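Local coordinates for calcium-regulated actin-bundling protein (Dictyostelium discoideum, PDB 4X3N) that binds calcium and bundles actin filaments, and may contribute to the structure and reorganization of filopodia and pseudopodia during cell movement, at residues N51-E56 against K162-P167; S58-F63 against T120-S125; F63-G68 against N280-E285. All blocks are in the same frame, centred on the assembly; numbering follows the deposited sequence.

Contact 1. Residues N51-E56 against K162-P167; sequences NAYWAE and KDFANP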
# COMPACT_ATOMS: atom_id res chain seq x y z
N ASN A 51 24.02 12.37 -14.93
CA ASN A 51 25.42 11.98 -15.00
C ASN A 51 25.71 10.92 -16.05
O ASN A 51 26.74 10.98 -16.67
CB ASN A 51 25.92 11.40 -13.68
CG ASN A 51 26.20 12.49 -12.65
OD1 ASN A 51 26.41 13.64 -13.00
ND2 ASN A 51 26.23 12.11 -11.40
N ALA A 52 24.84 9.92 -16.17
CA ALA A 52 25.10 8.81 -17.05
C ALA A 52 24.94 9.24 -18.53
O ALA A 52 25.66 8.80 -19.42
CB ALA A 52 24.17 7.66 -16.75
N TYR A 53 23.98 10.10 -18.78
CA TYR A 53 23.62 10.40 -20.14
C TYR A 53 23.90 11.86 -20.50
O TYR A 53 23.31 12.40 -21.45
CB TYR A 53 22.15 10.05 -20.35
CG TYR A 53 21.89 8.60 -20.50
CD1 TYR A 53 22.22 7.93 -21.66
CD2 TYR A 53 21.31 7.87 -19.45
CE1 TYR A 53 22.00 6.57 -21.77
CE2 TYR A 53 21.04 6.53 -19.55
CZ TYR A 53 21.39 5.86 -20.71
OH TYR A 53 21.21 4.50 -20.77
N TRP A 54 24.80 12.51 -19.78
CA TRP A 54 25.01 13.94 -19.99
C TRP A 54 25.35 14.27 -21.48
O TRP A 54 24.86 15.27 -22.02
CB TRP A 54 26.13 14.47 -19.02
CG TRP A 54 26.13 15.95 -18.94
CD1 TRP A 54 27.10 16.81 -19.43
CD2 TRP A 54 25.11 16.76 -18.39
NE1 TRP A 54 26.71 18.09 -19.22
CE2 TRP A 54 25.49 18.09 -18.57
CE3 TRP A 54 23.86 16.49 -17.82
CZ2 TRP A 54 24.71 19.15 -18.16
CZ3 TRP A 54 23.08 17.55 -17.39
CH2 TRP A 54 23.50 18.86 -17.55
N ALA A 55 26.12 13.41 -22.14
CA ALA A 55 26.59 13.71 -23.50
C ALA A 55 25.39 13.78 -24.38
O ALA A 55 25.33 14.62 -25.26
CB ALA A 55 27.56 12.66 -24.01
N GLU A 56 24.41 12.94 -24.11
CA GLU A 56 23.23 12.86 -24.94
C GLU A 56 22.08 13.71 -24.53
O GLU A 56 21.21 14.00 -25.36
CB GLU A 56 22.72 11.41 -24.93
CG GLU A 56 23.67 10.37 -25.51
CD GLU A 56 24.71 9.88 -24.54
OE1 GLU A 56 24.70 10.23 -23.33
OE2 GLU A 56 25.54 9.07 -24.99
N LYS A 162 14.11 7.04 -24.41
CA LYS A 162 14.47 5.74 -24.87
C LYS A 162 15.16 5.68 -26.25
O LYS A 162 15.79 4.64 -26.55
CB LYS A 162 13.27 4.78 -24.89
CG LYS A 162 12.21 5.08 -25.97
CD LYS A 162 10.98 4.24 -25.80
CE LYS A 162 9.83 4.78 -26.64
NZ LYS A 162 10.15 4.51 -28.05
N ASP A 163 15.11 6.74 -27.06
CA ASP A 163 15.92 6.80 -28.32
C ASP A 163 17.41 6.57 -28.03
O ASP A 163 18.17 6.20 -28.89
CB ASP A 163 15.87 8.18 -28.98
CG ASP A 163 14.48 8.60 -29.39
OD1 ASP A 163 13.62 7.70 -29.68
OD2 ASP A 163 14.27 9.87 -29.41
N PHE A 164 17.87 6.81 -26.80
CA PHE A 164 19.25 6.46 -26.48
C PHE A 164 19.46 5.77 -25.13
O PHE A 164 20.49 5.18 -24.98
CB PHE A 164 20.20 7.68 -26.53
CG PHE A 164 19.78 8.78 -25.64
CD1 PHE A 164 20.10 8.74 -24.30
CD2 PHE A 164 19.06 9.83 -26.14
CE1 PHE A 164 19.67 9.74 -23.48
CE2 PHE A 164 18.60 10.82 -25.32
CZ PHE A 164 18.91 10.78 -23.98
N ALA A 165 18.50 5.86 -24.20
CA ALA A 165 18.62 5.36 -22.85
C ALA A 165 17.86 4.05 -22.69
O ALA A 165 16.84 3.83 -23.37
CB ALA A 165 18.07 6.41 -21.91
N ASN A 166 18.39 3.14 -21.84
CA ASN A 166 17.67 1.98 -21.51
C ASN A 166 18.25 1.38 -20.27
O ASN A 166 19.35 1.77 -19.87
CB ASN A 166 17.65 1.00 -22.69
CG ASN A 166 19.01 0.52 -23.04
OD1 ASN A 166 19.60 -0.34 -22.37
ND2 ASN A 166 19.53 1.06 -24.10
N PRO A 167 17.54 0.46 -19.63
CA PRO A 167 18.01 0.14 -18.27
C PRO A 167 19.40 -0.52 -18.19
O PRO A 167 20.22 -0.25 -17.27
CB PRO A 167 16.93 -0.84 -17.79
CG PRO A 167 15.73 -0.35 -18.44
CD PRO A 167 16.17 -0.00 -19.84
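Tyr53 and Phe164 lead the apolar part of this contact, which joins helix 42-57 to the loop running from helix 153-160, the exit helix of the calcium-binding EF-hand, into helix 167-174. Their rings come closest at Tyr53 CD1 and Phe164 CD1, 3.5 Å apart. Because the planes are inclined at 54°, the pair is neither stacked nor T-shaped. Two CH-pi contacts are better defined: Glu56 CB sits over the centre of the Phe164 ring, 3.8 Å from its centroid, and Ala165 CB lies over a Tyr53 face, displaced toward the rim and 3.6 Å from Tyr53 CZ. A chi1 of 57° sets Phe164 CG between the backbone N and the carbonyl carbon, which brings it to 4.0 Å from Glu56 CB.

The polar part is slighter. Asn166 N donates a weak bond to Tyr53 OH at 3.3 Å, with an N-H...O angle of 158°. The phenol also bonds to Asp169, whose backbone N is capped by Asn166 OD1, while the Glu56 carboxylate turns away to a salt bridge with Arg173. An alanine in place of Tyr53 would probably open a gap beside Phe164 and Ala165 and leave Asp169 and Asn166 N without their phenolic partner. The chemistry thus implies that ring and CH-pi contacts dock the loop on helix 42-57, while the stronger polar bonds of Tyr53, Glu56 and Asn166 run to helix 167-174.

Contact 2. Residues S58-F63 against T120-S125; sequences SKEAEF and TTYPIS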
# COMPACT_ATOMS: atom_id res chain seq x y z
N SER A 58 21.99 16.53 -22.06
CA SER A 58 22.24 17.76 -21.33
C SER A 58 21.28 18.90 -21.67
O SER A 58 20.91 19.72 -20.81
CB SER A 58 23.71 18.23 -21.56
OG SER A 58 23.93 18.67 -22.90
N LYS A 59 20.87 18.96 -22.94
CA LYS A 59 19.99 20.07 -23.34
C LYS A 59 18.56 19.94 -22.87
O LYS A 59 17.80 20.95 -22.91
CB LYS A 59 20.03 20.21 -24.85
CG LYS A 59 21.42 20.58 -25.41
CD LYS A 59 21.51 20.32 -26.93
CE LYS A 59 20.34 20.98 -27.68
NZ LYS A 59 20.50 21.20 -29.15
N GLU A 60 18.17 18.75 -22.39
CA GLU A 60 16.86 18.57 -21.77
C GLU A 60 16.92 18.74 -20.28
O GLU A 60 15.89 18.72 -19.61
CB GLU A 60 16.32 17.19 -22.02
CG GLU A 60 16.43 16.79 -23.47
CD GLU A 60 15.70 17.72 -24.43
OE1 GLU A 60 14.47 17.91 -24.25
OE2 GLU A 60 16.36 18.16 -25.44
N ALA A 61 18.10 18.94 -19.76
CA ALA A 61 18.21 19.06 -18.31
C ALA A 61 17.22 20.02 -17.73
O ALA A 61 16.52 19.73 -16.76
CB ALA A 61 19.63 19.41 -17.91
N GLU A 62 17.08 21.17 -18.33
CA GLU A 62 16.15 22.16 -17.85
C GLU A 62 14.70 21.67 -17.79
O GLU A 62 13.98 21.98 -16.86
CB GLU A 62 16.24 23.45 -18.67
CG GLU A 62 15.31 24.54 -18.21
CD GLU A 62 15.59 24.98 -16.78
OE1 GLU A 62 16.70 24.78 -16.24
OE2 GLU A 62 14.64 25.47 -16.14
N PHE A 63 14.28 20.91 -18.78
CA PHE A 63 12.96 20.37 -18.73
C PHE A 63 12.84 19.32 -17.62
O PHE A 63 11.85 19.21 -16.91
CB PHE A 63 12.69 19.71 -20.06
CG PHE A 63 11.30 19.21 -20.19
CD1 PHE A 63 10.94 17.94 -19.69
CD2 PHE A 63 10.34 19.96 -20.89
CE1 PHE A 63 9.64 17.48 -19.83
CE2 PHE A 63 9.04 19.48 -21.04
CZ PHE A 63 8.67 18.27 -20.48
N THR A 120 8.26 23.59 -27.77
CA THR A 120 9.10 23.81 -28.95
C THR A 120 10.59 23.66 -28.60
O THR A 120 11.38 23.20 -29.41
CB THR A 120 8.84 25.25 -29.54
OG1 THR A 120 8.64 26.19 -28.48
CG2 THR A 120 7.55 25.29 -30.32
N THR A 121 10.99 24.06 -27.41
CA THR A 121 12.41 23.97 -27.07
C THR A 121 12.88 22.55 -26.70
O THR A 121 14.04 22.26 -26.84
CB THR A 121 12.79 24.90 -25.92
OG1 THR A 121 12.24 26.19 -26.16
CG2 THR A 121 14.36 25.03 -25.78
N TYR A 122 11.99 21.66 -26.26
CA TYR A 122 12.41 20.33 -25.78
C TYR A 122 11.60 19.22 -26.42
O TYR A 122 10.92 18.47 -25.70
CB TYR A 122 12.22 20.28 -24.26
CG TYR A 122 12.93 21.41 -23.54
CD1 TYR A 122 14.30 21.36 -23.36
CD2 TYR A 122 12.25 22.51 -23.11
CE1 TYR A 122 14.96 22.35 -22.70
CE2 TYR A 122 12.91 23.54 -22.45
CZ TYR A 122 14.27 23.43 -22.27
OH TYR A 122 14.98 24.35 -21.63
N PRO A 123 11.66 19.09 -27.78
CA PRO A 123 10.76 18.13 -28.41
C PRO A 123 10.97 16.72 -27.86
O PRO A 123 10.02 16.02 -27.59
CB PRO A 123 11.16 18.21 -29.91
CG PRO A 123 12.50 18.89 -29.93
CD PRO A 123 12.43 19.85 -28.78
N ILE A 124 12.21 16.31 -27.65
CA ILE A 124 12.46 14.91 -27.29
C ILE A 124 11.97 14.61 -25.85
O ILE A 124 11.80 13.47 -25.48
CB ILE A 124 13.94 14.54 -27.49
CG1 ILE A 124 14.09 13.04 -27.48
CG2 ILE A 124 14.81 15.15 -26.42
CD1 ILE A 124 15.52 12.56 -27.55
N SER A 125 11.71 15.65 -25.06
CA SER A 125 11.13 15.49 -23.78
C SER A 125 9.63 15.44 -23.75
O SER A 125 9.09 15.29 -22.70
CB SER A 125 11.58 16.65 -22.90
OG SER A 125 12.93 16.56 -22.61
O HOH W 1 14.61 18.05 -27.72
O HOH W 2 16.43 20.89 -26.19
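Tyr122 and Phe63 meet where, in this mostly helical protein, the turn leading into helix 61-79 packs on the residues that follow helix 116-121, including a 3-10 turn at 123-125. The two side chains run alongside each other, pointing opposite ways. Phe63 CB lies over one face of the Tyr122 ring, toward the rim, 3.9 Å from Tyr122 CG. The ring planes make 54°, so the aromatic pair is oblique. Thr121 CG2 rests on the opposite face of Tyr122, and the Lys59 carbonyl oxygen lies in the ring's plane at its edge, 3.2 Å from Tyr122 CE1. At the far end of the ring, Tyr122 OH touches Glu62 CB; the Glu62 carboxylate itself leads off to Ser66 and Arg281.

Phe63, with CG anti to its backbone N (chi1 -175°), presents a ring face to Ser125. Ser125 CB stands over that face, offset to the rim, 3.5 Å from Phe63 CD1. The same serine turns its hydroxyl to Glu60, so one short side chain serves an aromatic face and a carboxylate together.

The Glu60 carboxylate plane stands at 85° to the Tyr122 ring, and the glutamate crosses Ile124 at about a right angle, with Glu60 CD 3.4 Å from Ile124 CG2. Ser125 OG donates to the anti lone pair of Glu60 OE1 at 2.6 Å and is further bonded to Tyr161, which would help fix the hydroxyl. The other carboxylate oxygen, Glu60 OE2, accepts from two waters: one of them accepts a bond from Ile124 N, and the second donates to Thr121 O at 2.8 Å.

Contact 3. Residues F63-G68 against N280-E285; sequences FIYSVG and NRDLEE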
# COMPACT_ATOMS: atom_id res chain seq x y z
N PHE A 63 14.28 20.91 -18.78
CA PHE A 63 12.96 20.37 -18.73
C PHE A 63 12.84 19.32 -17.62
O PHE A 63 11.85 19.21 -16.91
CB PHE A 63 12.69 19.71 -20.06
CG PHE A 63 11.30 19.21 -20.19
CD1 PHE A 63 10.94 17.94 -19.69
CD2 PHE A 63 10.34 19.96 -20.89
CE1 PHE A 63 9.64 17.48 -19.83
CE2 PHE A 63 9.04 19.48 -21.04
CZ PHE A 63 8.67 18.27 -20.48
N ILE A 64 13.88 18.55 -17.47
CA ILE A 64 13.86 17.45 -16.50
C ILE A 64 13.67 18.06 -15.13
O ILE A 64 12.89 17.58 -14.29
CB ILE A 64 15.11 16.59 -16.61
CG1 ILE A 64 15.02 15.70 -17.85
CG2 ILE A 64 15.26 15.67 -15.35
CD1 ILE A 64 16.33 15.20 -18.33
N TYR A 65 14.37 19.17 -14.93
CA TYR A 65 14.36 19.89 -13.66
C TYR A 65 13.10 20.65 -13.38
O TYR A 65 12.46 20.49 -12.30
CB TYR A 65 15.57 20.85 -13.60
CG TYR A 65 15.67 21.59 -12.29
CD1 TYR A 65 15.02 22.82 -12.12
CD2 TYR A 65 16.42 21.08 -11.23
CE1 TYR A 65 15.11 23.52 -10.92
CE2 TYR A 65 16.50 21.77 -10.03
CZ TYR A 65 15.84 22.99 -9.90
OH TYR A 65 15.94 23.67 -8.70
N SER A 66 12.69 21.44 -14.37
CA SER A 66 11.58 22.37 -14.17
C SER A 66 10.21 21.75 -14.35
O SER A 66 9.25 22.20 -13.73
CB SER A 66 11.71 23.54 -15.16
OG SER A 66 12.74 24.35 -14.67
N VAL A 67 10.12 20.75 -15.20
CA VAL A 67 8.84 20.15 -15.56
C VAL A 67 8.73 18.71 -15.11
O VAL A 67 7.75 18.35 -14.49
CB VAL A 67 8.61 20.17 -17.08
CG1 VAL A 67 7.20 19.67 -17.44
CG2 VAL A 67 8.82 21.56 -17.66
N GLY A 68 9.71 17.87 -15.46
CA GLY A 68 9.63 16.45 -15.05
C GLY A 68 9.64 16.28 -13.54
O GLY A 68 8.68 15.71 -12.93
N ASN A 280 23.96 23.50 -9.16
CA ASN A 280 23.96 24.95 -9.54
C ASN A 280 22.60 25.44 -9.86
O ASN A 280 22.19 26.47 -9.41
CB ASN A 280 24.96 25.21 -10.67
CG ASN A 280 26.41 25.31 -10.16
OD1 ASN A 280 26.83 26.35 -9.71
ND2 ASN A 280 27.15 24.23 -10.19
N ARG A 281 21.87 24.70 -10.67
CA ARG A 281 20.48 25.06 -10.89
C ARG A 281 19.64 25.25 -9.64
O ARG A 281 18.81 26.18 -9.52
CB ARG A 281 19.82 23.98 -11.75
CG ARG A 281 18.43 24.33 -12.22
CD ARG A 281 18.50 25.51 -13.19
NE ARG A 281 17.17 25.83 -13.67
CZ ARG A 281 16.24 26.49 -12.97
NH1 ARG A 281 16.49 26.92 -11.74
NH2 ARG A 281 15.02 26.72 -13.51
N ASP A 282 19.83 24.34 -8.71
CA ASP A 282 19.01 24.30 -7.50
C ASP A 282 19.39 25.47 -6.58
O ASP A 282 18.53 26.19 -6.06
CB ASP A 282 19.25 22.96 -6.88
CG ASP A 282 18.25 22.63 -5.83
OD1 ASP A 282 17.06 22.68 -6.17
OD2 ASP A 282 18.65 22.29 -4.70
N LEU A 283 20.69 25.67 -6.42
CA LEU A 283 21.22 26.85 -5.73
C LEU A 283 20.67 28.11 -6.32
O LEU A 283 20.20 28.97 -5.60
CB LEU A 283 22.72 26.93 -5.85
CG LEU A 283 23.41 28.11 -5.18
CD1 LEU A 283 23.32 28.00 -3.65
CD2 LEU A 283 24.87 28.16 -5.68
N GLU A 284 20.72 28.20 -7.64
CA GLU A 284 20.15 29.37 -8.33
C GLU A 284 18.68 29.62 -7.92
O GLU A 284 18.32 30.73 -7.53
CB GLU A 284 20.32 29.12 -9.84
CG GLU A 284 19.66 30.10 -10.80
CD GLU A 284 19.66 29.59 -12.28
OE1 GLU A 284 18.75 29.98 -13.04
OE2 GLU A 284 20.54 28.80 -12.70
N GLU A 285 17.86 28.58 -8.01
CA GLU A 285 16.44 28.63 -7.63
C GLU A 285 16.28 29.09 -6.18
O GLU A 285 15.54 30.03 -5.85
CB GLU A 285 15.81 27.22 -7.80
CG GLU A 285 14.29 27.17 -7.83
CD GLU A 285 13.72 27.94 -8.99
OE1 GLU A 285 14.45 28.11 -9.97
OE2 GLU A 285 12.55 28.39 -8.90
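Tyr65 carries Arg281 CG on one face, over the centre of the ring and 3.5 Å from its centroid, in a CH-pi contact. The setting is helix-to-helix packing between helix 61-79 and helix 273-290. The axes of the short segments approach to 11.7 Å at 47°, a separation spanned by long side chains. In the plane of the Tyr65 ring, at its edge, stand Ser66 OG and Asp282 OD1. The Arg281 guanidinium is flat too: Tyr65 CE1 lies over the centre of one of its faces, and Glu285 OE1 meets its edge in plane. Ring and guanidinium planes are 36° apart, so the arginine leans over the tyrosine without lying parallel to it.

A chi1 of -177° sets Tyr65 CG anti to the backbone N; at the far end of the ring the hydroxyl meets helix 273-290. There Tyr65 OH donates to the anti lone pair of Asp282 OD1 at 2.9 Å, the two side chains crossing at about a right angle. Glu285 CB also touches Tyr65 OH, at 3.7 Å. Trp278, from the same helix as Arg281, meets the Tyr65 ring edge-to-face.

Arg281 NE forms a salt bridge with Glu62, whose other oxygen bonds to Ser66 OG, so the guanidinium is gripped from helix 61-79 as well as from its own helix. These partners are likely to hold its rotation. On helix 273-290 itself, one turn ahead, Arg281 NH1 completes a salt bridge to Glu285 OE1 at 3.0 Å, the donor meeting that oxygen on its anti side.

In the fold
Contacts 2 and 3 both use helix 61-79 and share Phe63, while contact 1 uses the preceding helix 42-57. All three are partly buried, but contact 3 lies nearest the centre of the chain, its centre about 8 Å away, against about 16 Å for contact 2 and about 18 Å for contact 1. Contact 1 relies mostly on rings and CH-pi contacts, contact 2 adds a carboxylate with bridging waters, and contact 3 pairs an aromatic face with a network of charges. Contacts 1 and 2 touch through Ile124 against Asp163 and Phe164 and through Trp54 on Ala61, whereas contacts 2 and 3 are joined by the Glu62-Arg281 salt bridge; contacts 1 and 3 do not touch.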